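Local coordinates for uncharacterized protein (Bacteroides uniformis, PDB 4K61) that is of unknown function but belongs to the PepSY-like family of putative beta-lactamase-inhibitor-like proteins, built on a long antiparallel beta sheet with helices packed against it, at residues Ala68-Phe73 with Phe115-Gly119; Trp3-Gln9 with Ala23-Asp27; Val89-Trp94 with Ala136-Leu140; Gly39-Lys43 with Gln55-Trp59; Gln108-Gln112 with Ala124-Thr128. All coordinates share one frame; numbering follows the deposited sequence.

Interaction 1 of 5, residues Ala68-Phe73 with Phe115-Gly119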
# COMPACT_ATOMS: atom_id res chain seq x y z
N ALA A 68 -8.01 10.92 13.03
CA ALA A 68 -6.72 11.41 13.51
C ALA A 68 -5.75 11.62 12.35
O ALA A 68 -5.00 12.59 12.32
CB ALA A 68 -6.11 10.44 14.51
N VAL A 69 -5.77 10.71 11.38
CA VAL A 69 -4.93 10.81 10.20
C VAL A 69 -5.38 11.96 9.30
O VAL A 69 -4.55 12.76 8.88
CB VAL A 69 -4.87 9.47 9.43
CG1 VAL A 69 -4.11 9.63 8.13
CG2 VAL A 69 -4.21 8.40 10.31
N TYR A 70 -6.68 12.07 9.07
CA TYR A 70 -7.22 13.18 8.29
C TYR A 70 -6.79 14.52 8.89
O TYR A 70 -6.24 15.39 8.21
CB TYR A 70 -8.74 13.09 8.20
CG TYR A 70 -9.35 14.08 7.24
CD1 TYR A 70 -9.57 15.41 7.62
CD2 TYR A 70 -9.69 13.70 5.95
CE1 TYR A 70 -10.12 16.33 6.73
CE2 TYR A 70 -10.25 14.60 5.05
CZ TYR A 70 -10.47 15.91 5.45
OH TYR A 70 -11.02 16.80 4.56
N ASN A 71 -7.02 14.67 10.19
CA ASN A 71 -6.64 15.89 10.87
C ASN A 71 -5.16 16.18 10.80
O ASN A 71 -4.78 17.31 10.61
CB ASN A 71 -7.11 15.87 12.33
CG ASN A 71 -8.61 15.86 12.44
OD1 ASN A 71 -9.31 16.29 11.52
ND2 ASN A 71 -9.12 15.34 13.55
N ALA A 72 -4.33 15.15 10.95
CA ALA A 72 -2.89 15.34 10.93
C ALA A 72 -2.43 15.73 9.53
O ALA A 72 -1.56 16.59 9.38
CB ALA A 72 -2.17 14.10 11.42
N PHE A 73 -3.02 15.11 8.51
CA PHE A 73 -2.68 15.46 7.14
C PHE A 73 -3.06 16.92 6.87
O PHE A 73 -2.27 17.68 6.32
CB PHE A 73 -3.38 14.54 6.13
CG PHE A 73 -3.23 14.98 4.73
CD1 PHE A 73 -2.05 14.77 4.04
CD2 PHE A 73 -4.26 15.67 4.09
CE1 PHE A 73 -1.88 15.21 2.73
CE2 PHE A 73 -4.10 16.12 2.78
CZ PHE A 73 -2.91 15.89 2.11
N PHE A 115 1.79 7.74 7.80
CA PHE A 115 1.18 8.05 9.06
C PHE A 115 0.93 6.76 9.85
O PHE A 115 0.54 5.73 9.27
CB PHE A 115 -0.19 8.68 8.85
CG PHE A 115 -0.17 10.02 8.18
CD1 PHE A 115 -0.21 10.13 6.80
CD2 PHE A 115 -0.14 11.18 8.95
CE1 PHE A 115 -0.26 11.38 6.20
CE2 PHE A 115 -0.14 12.42 8.36
CZ PHE A 115 -0.21 12.53 6.99
N THR A 116 1.08 6.81 11.17
CA THR A 116 0.53 5.77 12.02
C THR A 116 -1.01 5.92 12.02
O THR A 116 -1.53 6.97 11.62
CB THR A 116 1.01 5.90 13.47
OG1 THR A 116 0.51 7.12 14.04
CG2 THR A 116 2.52 5.91 13.53
N PRO A 117 -1.72 4.90 12.50
CA PRO A 117 -3.18 5.01 12.50
C PRO A 117 -3.70 6.12 13.42
O PRO A 117 -4.85 6.55 13.27
CB PRO A 117 -3.63 3.62 12.98
CG PRO A 117 -2.50 2.71 12.60
CD PRO A 117 -1.28 3.54 12.88
N THR A 118 -2.88 6.60 14.36
CA THR A 118 -3.26 7.72 15.22
C THR A 118 -2.75 9.07 14.70
O THR A 118 -2.83 10.06 15.39
CB THR A 118 -2.77 7.50 16.68
OG1 THR A 118 -1.38 7.16 16.70
CG2 THR A 118 -3.57 6.38 17.35
N GLY A 119 -2.20 9.10 13.50
CA GLY A 119 -1.86 10.35 12.82
C GLY A 119 -0.47 10.92 13.02
O GLY A 119 -0.18 12.03 12.55

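Interaction 2 of 5, residues Trp3-Gln9 with Ala23-Asp27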
# COMPACT_ATOMS: atom_id res chain seq x y z
N TRP A 3 4.70 -17.46 -13.26
CA TRP A 3 4.24 -16.29 -12.49
C TRP A 3 4.20 -16.42 -10.97
O TRP A 3 4.82 -15.58 -10.30
CB TRP A 3 2.93 -15.72 -13.05
CG TRP A 3 3.23 -14.92 -14.28
CD1 TRP A 3 3.14 -15.33 -15.59
CD2 TRP A 3 3.77 -13.59 -14.30
NE1 TRP A 3 3.57 -14.32 -16.42
CE2 TRP A 3 3.96 -13.25 -15.66
CE3 TRP A 3 4.12 -12.67 -13.31
CZ2 TRP A 3 4.46 -12.00 -16.05
CZ3 TRP A 3 4.62 -11.42 -13.70
CH2 TRP A 3 4.78 -11.10 -15.06
N ALA A 4 3.48 -17.41 -10.43
CA ALA A 4 3.49 -17.69 -8.99
C ALA A 4 3.45 -19.20 -8.74
O ALA A 4 2.65 -19.88 -9.35
CB ALA A 4 2.31 -17.03 -8.35
N PRO A 5 4.36 -19.73 -7.88
CA PRO A 5 4.36 -21.16 -7.58
C PRO A 5 3.08 -21.60 -6.89
O PRO A 5 2.38 -20.78 -6.33
CB PRO A 5 5.55 -21.35 -6.62
CG PRO A 5 6.25 -20.07 -6.56
CD PRO A 5 5.37 -19.00 -7.11
N ALA A 6 2.82 -22.91 -6.94
CA ALA A 6 1.56 -23.48 -6.42
C ALA A 6 1.36 -23.18 -4.92
O ALA A 6 0.26 -22.81 -4.52
CB ALA A 6 1.50 -24.96 -6.67
N ASP A 7 2.42 -23.30 -4.10
CA ASP A 7 2.28 -23.02 -2.66
C ASP A 7 1.98 -21.55 -2.33
O ASP A 7 1.29 -21.24 -1.35
CB ASP A 7 3.51 -23.47 -1.88
CG ASP A 7 4.78 -22.70 -2.24
OD1 ASP A 7 4.81 -21.99 -3.28
OD2 ASP A 7 5.77 -22.82 -1.49
N VAL A 8 2.47 -20.62 -3.16
CA VAL A 8 2.09 -19.20 -3.01
C VAL A 8 0.64 -18.96 -3.40
O VAL A 8 -0.10 -18.27 -2.70
CB VAL A 8 3.03 -18.29 -3.83
CG1 VAL A 8 2.52 -16.86 -3.87
CG2 VAL A 8 4.43 -18.33 -3.24
N GLN A 9 0.20 -19.55 -4.50
CA GLN A 9 -1.20 -19.42 -4.91
C GLN A 9 -2.10 -20.02 -3.85
O GLN A 9 -3.16 -19.45 -3.54
CB GLN A 9 -1.45 -20.08 -6.28
CG GLN A 9 -0.68 -19.39 -7.41
CD GLN A 9 -1.15 -19.79 -8.78
OE1 GLN A 9 -2.34 -19.80 -9.07
NE2 GLN A 9 -0.20 -20.12 -9.66
N ALA A 23 -4.31 -11.16 -10.40
CA ALA A 23 -3.17 -10.90 -11.27
C ALA A 23 -1.88 -10.99 -10.46
O ALA A 23 -1.72 -10.28 -9.47
CB ALA A 23 -3.28 -9.52 -11.90
N TRP A 24 -0.95 -11.81 -10.91
CA TRP A 24 0.34 -12.00 -10.23
C TRP A 24 1.48 -11.22 -10.89
O TRP A 24 1.60 -11.16 -12.12
CB TRP A 24 0.73 -13.49 -10.20
CG TRP A 24 -0.15 -14.32 -9.32
CD1 TRP A 24 -1.21 -15.06 -9.70
CD2 TRP A 24 -0.00 -14.51 -7.90
NE1 TRP A 24 -1.77 -15.69 -8.60
CE2 TRP A 24 -1.05 -15.36 -7.49
CE3 TRP A 24 0.87 -14.00 -6.93
CZ2 TRP A 24 -1.23 -15.73 -6.14
CZ3 TRP A 24 0.70 -14.39 -5.60
CH2 TRP A 24 -0.33 -15.26 -5.23
N SER A 25 2.34 -10.65 -10.06
CA SER A 25 3.54 -9.97 -10.52
C SER A 25 4.68 -10.25 -9.54
O SER A 25 4.49 -10.94 -8.53
CB SER A 25 3.30 -8.46 -10.67
OG SER A 25 3.02 -7.87 -9.44
N HIS A 26 5.87 -9.79 -9.93
CA HIS A 26 7.09 -9.97 -9.15
C HIS A 26 7.56 -8.58 -8.70
O HIS A 26 7.45 -7.62 -9.46
CB HIS A 26 8.16 -10.61 -10.03
CG HIS A 26 7.93 -12.06 -10.33
ND1 HIS A 26 8.97 -12.90 -10.65
CD2 HIS A 26 6.80 -12.83 -10.34
CE1 HIS A 26 8.50 -14.11 -10.88
NE2 HIS A 26 7.19 -14.10 -10.70
N ASP A 27 8.03 -8.46 -7.46
CA ASP A 27 8.45 -7.16 -6.90
C ASP A 27 9.65 -7.50 -6.03
O ASP A 27 9.51 -8.08 -4.96
CB ASP A 27 7.33 -6.52 -6.08
CG ASP A 27 7.72 -5.16 -5.47
OD1 ASP A 27 8.87 -4.70 -5.65
OD2 ASP A 27 6.83 -4.59 -4.79
O HOH W 1 -3.88 -17.51 -8.51

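Interaction 3 of 5, residues Val89-Trp94 with Ala136-Leu140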
# COMPACT_ATOMS: atom_id res chain seq x y z
N VAL A 89 -1.73 0.11 4.71
CA VAL A 89 -0.65 -0.85 4.65
C VAL A 89 -0.61 -1.65 5.95
O VAL A 89 -0.43 -1.09 7.06
CB VAL A 89 0.70 -0.14 4.45
CG1 VAL A 89 1.81 -1.16 4.26
CG2 VAL A 89 0.66 0.83 3.30
N GLN A 90 -0.70 -2.97 5.81
CA GLN A 90 -0.70 -3.87 6.95
C GLN A 90 0.40 -4.93 6.81
O GLN A 90 0.88 -5.25 5.69
CB GLN A 90 -2.06 -4.56 7.06
CG GLN A 90 -3.24 -3.62 7.29
CD GLN A 90 -4.57 -4.38 7.26
OE1 GLN A 90 -5.14 -4.61 6.20
NE2 GLN A 90 -5.02 -4.81 8.41
N PHE A 91 0.80 -5.42 7.97
CA PHE A 91 1.94 -6.34 8.12
C PHE A 91 1.61 -7.39 9.16
O PHE A 91 0.81 -7.13 10.07
CB PHE A 91 3.18 -5.60 8.63
CG PHE A 91 3.57 -4.41 7.84
CD1 PHE A 91 4.27 -4.53 6.66
CD2 PHE A 91 3.26 -3.14 8.31
CE1 PHE A 91 4.65 -3.42 5.95
CE2 PHE A 91 3.64 -2.02 7.62
CZ PHE A 91 4.33 -2.15 6.43
N PRO A 92 2.26 -8.57 9.08
CA PRO A 92 1.93 -9.60 10.03
C PRO A 92 2.39 -9.27 11.44
O PRO A 92 1.72 -9.65 12.39
CB PRO A 92 2.63 -10.85 9.48
CG PRO A 92 3.65 -10.34 8.53
CD PRO A 92 3.11 -9.06 7.98
N LYS A 93 3.49 -8.53 11.58
CA LYS A 93 4.07 -8.28 12.90
C LYS A 93 4.39 -6.83 13.24
O LYS A 93 4.94 -6.56 14.30
CB LYS A 93 5.35 -9.11 13.07
CG LYS A 93 5.12 -10.60 12.90
CD LYS A 93 6.40 -11.40 13.08
CE LYS A 93 6.19 -12.86 12.72
NZ LYS A 93 7.39 -13.68 13.09
N TRP A 94 4.07 -5.90 12.36
CA TRP A 94 4.34 -4.48 12.61
C TRP A 94 3.06 -3.69 12.59
O TRP A 94 2.05 -4.16 12.06
CB TRP A 94 5.25 -3.91 11.55
CG TRP A 94 6.47 -4.72 11.27
CD1 TRP A 94 7.13 -5.58 12.12
CD2 TRP A 94 7.23 -4.70 10.07
NE1 TRP A 94 8.23 -6.11 11.49
CE2 TRP A 94 8.31 -5.59 10.23
CE3 TRP A 94 7.09 -4.04 8.86
CZ2 TRP A 94 9.26 -5.80 9.23
CZ3 TRP A 94 8.02 -4.25 7.87
CH2 TRP A 94 9.09 -5.13 8.06
N ALA A 136 7.77 -2.93 -2.25
CA ALA A 136 8.40 -3.57 -1.09
C ALA A 136 9.61 -2.83 -0.50
O ALA A 136 9.86 -2.89 0.72
CB ALA A 136 8.82 -4.98 -1.50
N ALA A 137 10.37 -2.16 -1.36
CA ALA A 137 11.60 -1.46 -0.93
C ALA A 137 11.30 -0.37 0.11
O ALA A 137 12.12 -0.10 0.99
CB ALA A 137 12.29 -0.86 -2.14
N THR A 138 10.11 0.22 0.02
CA THR A 138 9.67 1.27 0.95
C THR A 138 9.46 0.75 2.35
O THR A 138 9.82 1.38 3.34
CB THR A 138 8.38 1.88 0.44
OG1 THR A 138 8.65 2.49 -0.83
CG2 THR A 138 7.81 2.92 1.40
N PHE A 139 8.91 -0.46 2.45
CA PHE A 139 8.43 -0.92 3.73
C PHE A 139 9.18 -2.06 4.35
O PHE A 139 9.21 -2.19 5.59
CB PHE A 139 6.95 -1.32 3.58
CG PHE A 139 6.05 -0.18 3.15
CD1 PHE A 139 5.65 0.78 4.08
CD2 PHE A 139 5.64 -0.07 1.84
CE1 PHE A 139 4.83 1.82 3.69
CE2 PHE A 139 4.76 0.95 1.45
CZ PHE A 139 4.38 1.91 2.38
N LEU A 140 9.77 -2.92 3.54
CA LEU A 140 10.20 -4.23 4.07
C LEU A 140 11.70 -4.33 4.41
O LEU A 140 12.45 -3.39 4.17
CB LEU A 140 9.73 -5.34 3.14
CG LEU A 140 8.20 -5.50 3.21
CD1 LEU A 140 7.69 -6.50 2.18
CD2 LEU A 140 7.74 -5.90 4.60
OXT LEU A 140 12.18 -5.33 4.97

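Interaction 4 of 5, residues Gly39-Lys43 with Gln55-Trp59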
# COMPACT_ATOMS: atom_id res chain seq x y z
N GLY A 39 -14.73 -4.74 -3.48
CA GLY A 39 -14.67 -3.54 -4.25
C GLY A 39 -13.44 -2.69 -4.08
O GLY A 39 -13.34 -1.64 -4.70
N PHE A 40 -12.48 -3.15 -3.28
CA PHE A 40 -11.25 -2.42 -3.06
C PHE A 40 -10.12 -3.23 -3.66
O PHE A 40 -9.98 -4.43 -3.38
CB PHE A 40 -11.00 -2.26 -1.55
CG PHE A 40 -11.87 -1.25 -0.93
CD1 PHE A 40 -13.15 -1.60 -0.46
CD2 PHE A 40 -11.47 0.06 -0.83
CE1 PHE A 40 -13.97 -0.65 0.11
CE2 PHE A 40 -12.29 1.02 -0.25
CZ PHE A 40 -13.55 0.66 0.20
N ASP A 41 -9.26 -2.56 -4.42
CA ASP A 41 -8.05 -3.18 -4.87
C ASP A 41 -7.19 -3.56 -3.66
O ASP A 41 -6.95 -2.75 -2.76
CB ASP A 41 -7.24 -2.27 -5.77
CG ASP A 41 -5.95 -2.95 -6.23
OD1 ASP A 41 -6.04 -3.92 -7.02
OD2 ASP A 41 -4.87 -2.58 -5.76
N THR A 42 -6.73 -4.80 -3.66
CA THR A 42 -5.95 -5.38 -2.57
C THR A 42 -4.74 -6.06 -3.14
O THR A 42 -4.83 -6.78 -4.13
CB THR A 42 -6.78 -6.41 -1.78
OG1 THR A 42 -8.02 -5.81 -1.37
CG2 THR A 42 -6.05 -6.98 -0.57
N LYS A 43 -3.59 -5.84 -2.51
CA LYS A 43 -2.36 -6.45 -2.92
C LYS A 43 -1.74 -7.13 -1.73
O LYS A 43 -1.75 -6.61 -0.61
CB LYS A 43 -1.37 -5.44 -3.52
CG LYS A 43 -1.74 -4.97 -4.92
CD LYS A 43 -0.76 -3.92 -5.42
CE LYS A 43 -1.02 -3.54 -6.85
NZ LYS A 43 -2.26 -2.73 -6.95
N GLN A 55 0.33 -6.38 3.14
CA GLN A 55 -0.90 -6.24 2.39
C GLN A 55 -1.23 -4.76 2.27
O GLN A 55 -0.99 -3.99 3.19
CB GLN A 55 -2.04 -6.92 3.11
CG GLN A 55 -3.42 -6.68 2.48
CD GLN A 55 -4.48 -7.50 3.19
OE1 GLN A 55 -4.66 -8.68 2.89
NE2 GLN A 55 -5.15 -6.89 4.14
N GLN A 56 -1.73 -4.38 1.11
CA GLN A 56 -2.17 -3.03 0.88
C GLN A 56 -3.59 -3.02 0.39
O GLN A 56 -3.97 -3.77 -0.51
CB GLN A 56 -1.26 -2.34 -0.13
CG GLN A 56 0.15 -2.10 0.41
CD GLN A 56 1.06 -1.44 -0.59
OE1 GLN A 56 0.66 -1.04 -1.68
NE2 GLN A 56 2.33 -1.34 -0.22
N THR A 57 -4.37 -2.13 0.98
CA THR A 57 -5.73 -1.87 0.49
C THR A 57 -5.78 -0.45 -0.06
O THR A 57 -5.39 0.52 0.61
CB THR A 57 -6.73 -2.02 1.64
OG1 THR A 57 -6.61 -3.33 2.18
CG2 THR A 57 -8.14 -1.78 1.19
N ASP A 58 -6.21 -0.34 -1.30
CA ASP A 58 -6.26 0.93 -2.00
C ASP A 58 -7.55 1.59 -1.64
O ASP A 58 -8.60 1.32 -2.19
CB ASP A 58 -6.15 0.72 -3.50
CG ASP A 58 -6.06 2.02 -4.27
OD1 ASP A 58 -6.16 3.10 -3.66
OD2 ASP A 58 -5.88 1.97 -5.51
N TRP A 59 -7.46 2.48 -0.67
CA TRP A 59 -8.61 3.20 -0.18
C TRP A 59 -9.07 4.29 -1.13
O TRP A 59 -10.23 4.66 -1.12
CB TRP A 59 -8.28 3.82 1.18
CG TRP A 59 -8.52 2.93 2.38
CD1 TRP A 59 -9.37 1.85 2.47
CD2 TRP A 59 -8.01 3.13 3.68
NE1 TRP A 59 -9.34 1.33 3.75
CE2 TRP A 59 -8.54 2.11 4.52
CE3 TRP A 59 -7.17 4.09 4.25
CZ2 TRP A 59 -8.23 2.01 5.88
CZ3 TRP A 59 -6.83 3.97 5.56
CH2 TRP A 59 -7.38 2.95 6.38
O HOH W 2 -9.51 0.24 -4.54
O HOH W 3 -3.64 -2.18 -3.14
O HOH W 4 -8.49 -5.29 1.37

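Interaction 5 of 5, residues Gln108-Gln112 with Ala124-Thr128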
# COMPACT_ATOMS: atom_id res chain seq x y z
N GLN A 108 4.99 18.53 -11.25
CA GLN A 108 5.79 17.30 -11.33
C GLN A 108 5.91 16.66 -9.93
O GLN A 108 5.83 15.45 -9.78
CB GLN A 108 7.21 17.55 -11.90
CG GLN A 108 7.37 18.62 -12.97
CD GLN A 108 8.09 19.84 -12.46
OE1 GLN A 108 9.06 19.73 -11.73
NE2 GLN A 108 7.61 21.00 -12.85
N THR A 109 6.09 17.50 -8.94
CA THR A 109 6.49 17.04 -7.60
C THR A 109 5.47 16.16 -6.88
O THR A 109 4.32 16.55 -6.70
CB THR A 109 6.83 18.24 -6.71
OG1 THR A 109 7.76 19.08 -7.40
CG2 THR A 109 7.48 17.80 -5.42
N LYS A 110 5.91 14.97 -6.43
CA LYS A 110 5.06 14.07 -5.66
C LYS A 110 5.73 13.73 -4.32
O LYS A 110 6.95 13.51 -4.29
CB LYS A 110 4.78 12.81 -6.45
CG LYS A 110 3.91 13.08 -7.70
CD LYS A 110 3.78 11.87 -8.58
CE LYS A 110 2.60 11.89 -9.55
NZ LYS A 110 2.28 13.26 -10.03
N TYR A 111 4.94 13.71 -3.26
CA TYR A 111 5.41 13.30 -1.93
C TYR A 111 4.60 12.13 -1.43
O TYR A 111 3.38 12.02 -1.71
CB TYR A 111 5.29 14.43 -0.89
CG TYR A 111 6.13 15.64 -1.20
CD1 TYR A 111 7.51 15.62 -0.98
CD2 TYR A 111 5.57 16.78 -1.73
CE1 TYR A 111 8.31 16.72 -1.30
CE2 TYR A 111 6.35 17.89 -2.02
CZ TYR A 111 7.72 17.85 -1.81
OH TYR A 111 8.49 18.95 -2.11
N GLN A 112 5.27 11.23 -0.73
CA GLN A 112 4.61 10.16 -0.02
C GLN A 112 4.81 10.37 1.47
O GLN A 112 5.96 10.46 1.96
CB GLN A 112 5.17 8.83 -0.43
CG GLN A 112 4.55 7.65 0.31
CD GLN A 112 5.36 6.38 0.07
OE1 GLN A 112 6.45 6.18 0.65
NE2 GLN A 112 4.84 5.53 -0.79
N ALA A 124 8.37 11.03 5.45
CA ALA A 124 7.88 11.67 4.22
C ALA A 124 9.02 11.70 3.24
O ALA A 124 10.18 11.95 3.62
CB ALA A 124 7.37 13.08 4.51
N ARG A 125 8.71 11.47 1.97
CA ARG A 125 9.71 11.43 0.93
C ARG A 125 9.22 12.07 -0.35
O ARG A 125 8.03 11.97 -0.68
CB ARG A 125 10.08 10.00 0.63
CG ARG A 125 10.92 9.38 1.76
CD ARG A 125 11.39 7.98 1.41
NE ARG A 125 10.25 7.16 1.01
CZ ARG A 125 10.37 6.01 0.36
NH1 ARG A 125 11.57 5.52 0.08
NH2 ARG A 125 9.27 5.33 0.02
N ASN A 126 10.16 12.70 -1.04
CA ASN A 126 9.91 13.15 -2.41
C ASN A 126 10.02 11.91 -3.28
O ASN A 126 11.12 11.35 -3.46
CB ASN A 126 10.91 14.21 -2.79
CG ASN A 126 10.67 14.75 -4.18
OD1 ASN A 126 10.26 14.02 -5.07
ND2 ASN A 126 11.00 16.03 -4.37
N VAL A 127 8.92 11.50 -3.86
CA VAL A 127 8.89 10.28 -4.66
C VAL A 127 8.71 10.55 -6.16
O VAL A 127 8.39 9.63 -6.90
CB VAL A 127 7.81 9.27 -4.18
CG1 VAL A 127 8.16 8.76 -2.79
CG2 VAL A 127 6.39 9.85 -4.21
N THR A 128 8.87 11.80 -6.56
CA THR A 128 8.73 12.23 -7.96
C THR A 128 9.45 11.29 -8.91
O THR A 128 8.92 10.94 -9.97
CB THR A 128 9.28 13.63 -8.15
OG1 THR A 128 8.67 14.52 -7.22
CG2 THR A 128 9.03 14.14 -9.57
O HOH W 5 11.52 17.93 -1.91
O HOH W 6 7.64 8.06 2.57

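Interaction 1 of 5, residues Ala68-Phe73 with Phe115-Gly119
One face of the Phe115 ring carries a methyl of Val69: CG1 stands 4.3 Å from the ring centroid, 23° off the normal and offset toward the rim, in a CH-pi contact. In the plane of the same ring, at its edge, lies Gly119 O of its own segment. Phe73 meets Phe115 differently, since CZ of Phe115 sits at the edge of the Phe73 ring, near its plane, and reaches the Phe73 backbone and CB (CZ to CB 3.9 Å). Ala72 CB comes obliquely to the rim of Phe115 at CE2, 4.0 Å away. Val69 serves two neighbours because its branches diverge: CG1 lies anti to the backbone N (chi1 174°) and takes the ring, whereas CG2 lies against the carbonyls of the turn 116-119, 3.3 Å from Thr116 O. This is a type I beta turn closed by a backbone bond from Gly119 N to Thr116 O. Its last residue passes close to the helix, with the CA atoms of Val69 and Gly119 4.1 Å apart; a positive phi of 91° and the lack of a side chain let Gly119 fit there. Ala68 CB touches Thr118 O at 3.4 Å, and the small alanines thus line the side of the helix that meets the turn. Glu120 accepts from the hydroxyls of Thr116 and Thr118. Helix 67-75 in this way packs against the sheet beside the turn joining strands 110-115 and 121-126, Phe73 packing on Val83, Val100 and Val102, and Phe115 on Val100 and Ile121.

Interaction 2 of 5, residues Trp3-Gln9 with Ala23-Asp27
Trp3 and Trp24 approach to 6.2 Å between CA atoms where the N-terminal lead-in to helix 6-15, with Pro5 at the N-cap, passes edge strand 23-27. This is helix-on-sheet packing at one end of the antiparallel sheet, and the Trp24 indole is its centre. Ala4 CB lies over one face of that indole, 3.8 Å from the centroid of the six-membered ring, in a CH-pi contact. With CG anti to the carbonyl carbon (chi1 -69°), Trp24 reaches under the helix, where Val8 CG1 meets CZ3 obliquely at 3.5 Å and Gln9 CG comes to CZ2. Phe46 of strand 40-46 touches both Val8 and Trp24. Farther along the strand, the Trp3 indole crosses the backbone of Trp24 and Ser25, its CE3 3.2 Å from Trp24 O. His26 NE2 donates to Trp3 O at 2.8 Å; the acceptor is close to the imidazole plane, but the bond is bent, 143° at the hydrogen. The Gln9 amide works in two directions: NE2 donates to Ala4 O, standing above that carbonyl's plane, and OE1 receives a proton from a water. The same water accepts from Trp24 NE1 at 2.8 Å, lying in the plane of the indole.

Interaction 3 of 5, residues Val89-Trp94 with Ala136-Leu140
The end of strand 82-90 and the loop after it face the short, weakly bonded C-terminal helix at a distance: the closest CA pair, Val89 and Phe139, is 9.1 Å apart, and side chains fill the interval. Within 136-140, Ala136 O accepts from both Phe139 N and Leu140 N, which keeps the last turn coiled. Phe139 is the main bridge. Its ring is held between two methyls, Val89 CG1 over the centre of one face, 4.2 Å from the centroid and 8° off the normal, and Thr138 CG2 over the opposite face. Phe91 crosses Phe139 at about a right angle, and Phe139 CB sits at the edge of the Phe91 ring, 3.9 Å from CE1. Over a face of Phe91, near its centre, lies CE3 of Trp94, brought there as the loop turns back. The far rim of that indole then reaches the C terminus: CZ3 is 3.3 Å from Phe139 O and 3.7 Å from Leu140 CD2. Leu140 gets there with CG anti to its carbonyl carbon (chi1 -70°), and also touches Val53. Ile97, Leu114 and Met54 also pack on Phe139. Apart from the carbonyl of Phe139 beside Trp94, the contact is made by carbon atoms, so its hold on the chain terminus is essentially hydrophobic, made by aromatic rims and methyl groups.

Interaction 4 of 5, residues Gly39-Lys43 with Gln55-Trp59
Strands 40-46 and 52-58 form a beta hairpin in the antiparallel sheet, and here its open end is joined. The axes of the short segments run at 163° to each other, 4.8 Å apart at their closest. Lys43 and Gln56 are a hydrogen-bonded pair, each N donating to the other's O (Lys43 N to Gln56 O 2.9 Å), with the donors in the carbonyl planes. Thr42 and Thr57 form the adjoining non-hydrogen-bonded pair, and beyond them Asp58 N points almost straight at Asp41 O, 176° at the hydrogen and 2.9 Å away. Both threonines hold OG1 anti to the carbonyl carbon, which turns the hydroxyls toward one water that spans them, 2.8 Å from Thr57 OG1. On the other face the carboxylates of Asp41 and Asp58 are turned 89° from each other, their OD2 atoms 4.7 Å apart. Lys43 NZ reaches Asp41 OD2 from the syn side in a salt bridge of 2.9 Å, and pairs also with Asp34. At the open end of the hairpin, Phe40 has Asp58 O at its ring edge, 3.4 Å from CD2, and its CE2 meets CD1 of Trp59. A water accepts from Asp41 N and donates to Asp58 O, extending the ladder beyond the last direct bond. Trp59 in turn stacks on Trp88, and Thr57 is backbone-bonded to that residue. With two aspartates so close and a third, Asp34, beside them, such crowding of carboxylates would tend to raise their pKa values, and the lysine probably offsets much of that effect.

Interaction 5 of 5, residues Gln108-Gln112 with Ala124-Thr128
Gln112 leaves its strand with CB against Val127 CG1, 3.8 Å away. CG lies anti to the backbone N (chi1 178°) and the chain continues extended, carrying the amide alongside Arg125, which points the same way. At the tip, OE1 accepts from Arg125 NH2 at 3.0 Å, a straight bond (173°) whose acceptor lies in the guanidinium plane, although the donor is tilted from the plane of the amide. A water donates to this OE1 and to Gln112 O while accepting from Arg125 NE, so the amide oxygen receives two protons. NE2 binds Pro133 O, and Arg125 NH2 also meets Thr138 OG1. Gln112 and Arg125 are a hydrogen-bonded pair of the beta hairpin of strands 110-115 and 121-126, the latter being the outermost strand of the sheet at this end. Next to them Tyr111 and Asn126 make a non-hydrogen-bonded pair, the phenol ring running past Asn126, with CE1 3.9 Å from CB; a water links the Tyr111 hydroxyl to Asn126 ND2. Past Asn126 the regular ladder gives way to an Asx turn, in which Asn126 OD1 accepts from Thr128 N at 3.0 Å. The same oxygen takes the proton of Thr128 OG1, 2.7 Å away, leaving that hydroxyl oxygen to accept from Lys110 N at 2.9 Å. Val127 N donates to Lys110 O, and Thr128 CG2 rests 3.5 Å from Gln108 O.

From the N terminus, interaction 2 closes first, returning edge strand 23-27 to the start of helix 6-15. Interaction 4 follows in series, zipping the open end of the hairpin 40-46/52-58. Interaction 1 then opens at helix 67-75 and closes at the turn after strand 110-115; it crosses interaction 3, which opens at the end of strand 82-90, and interaction 5, which opens just before that turn. Interaction 5 both opens and closes within the span of interaction 3, and so nests in it; the partner of 89-94 is the C terminus. Residues 136-140 join several contacts: Ala136 N probably bonds Asp27, Thr138 meets Arg125, and Phe139 packs on Gln56. Interactions 1 and 2 lie about 33 Å apart between centres, on opposite sides of the chain's centre.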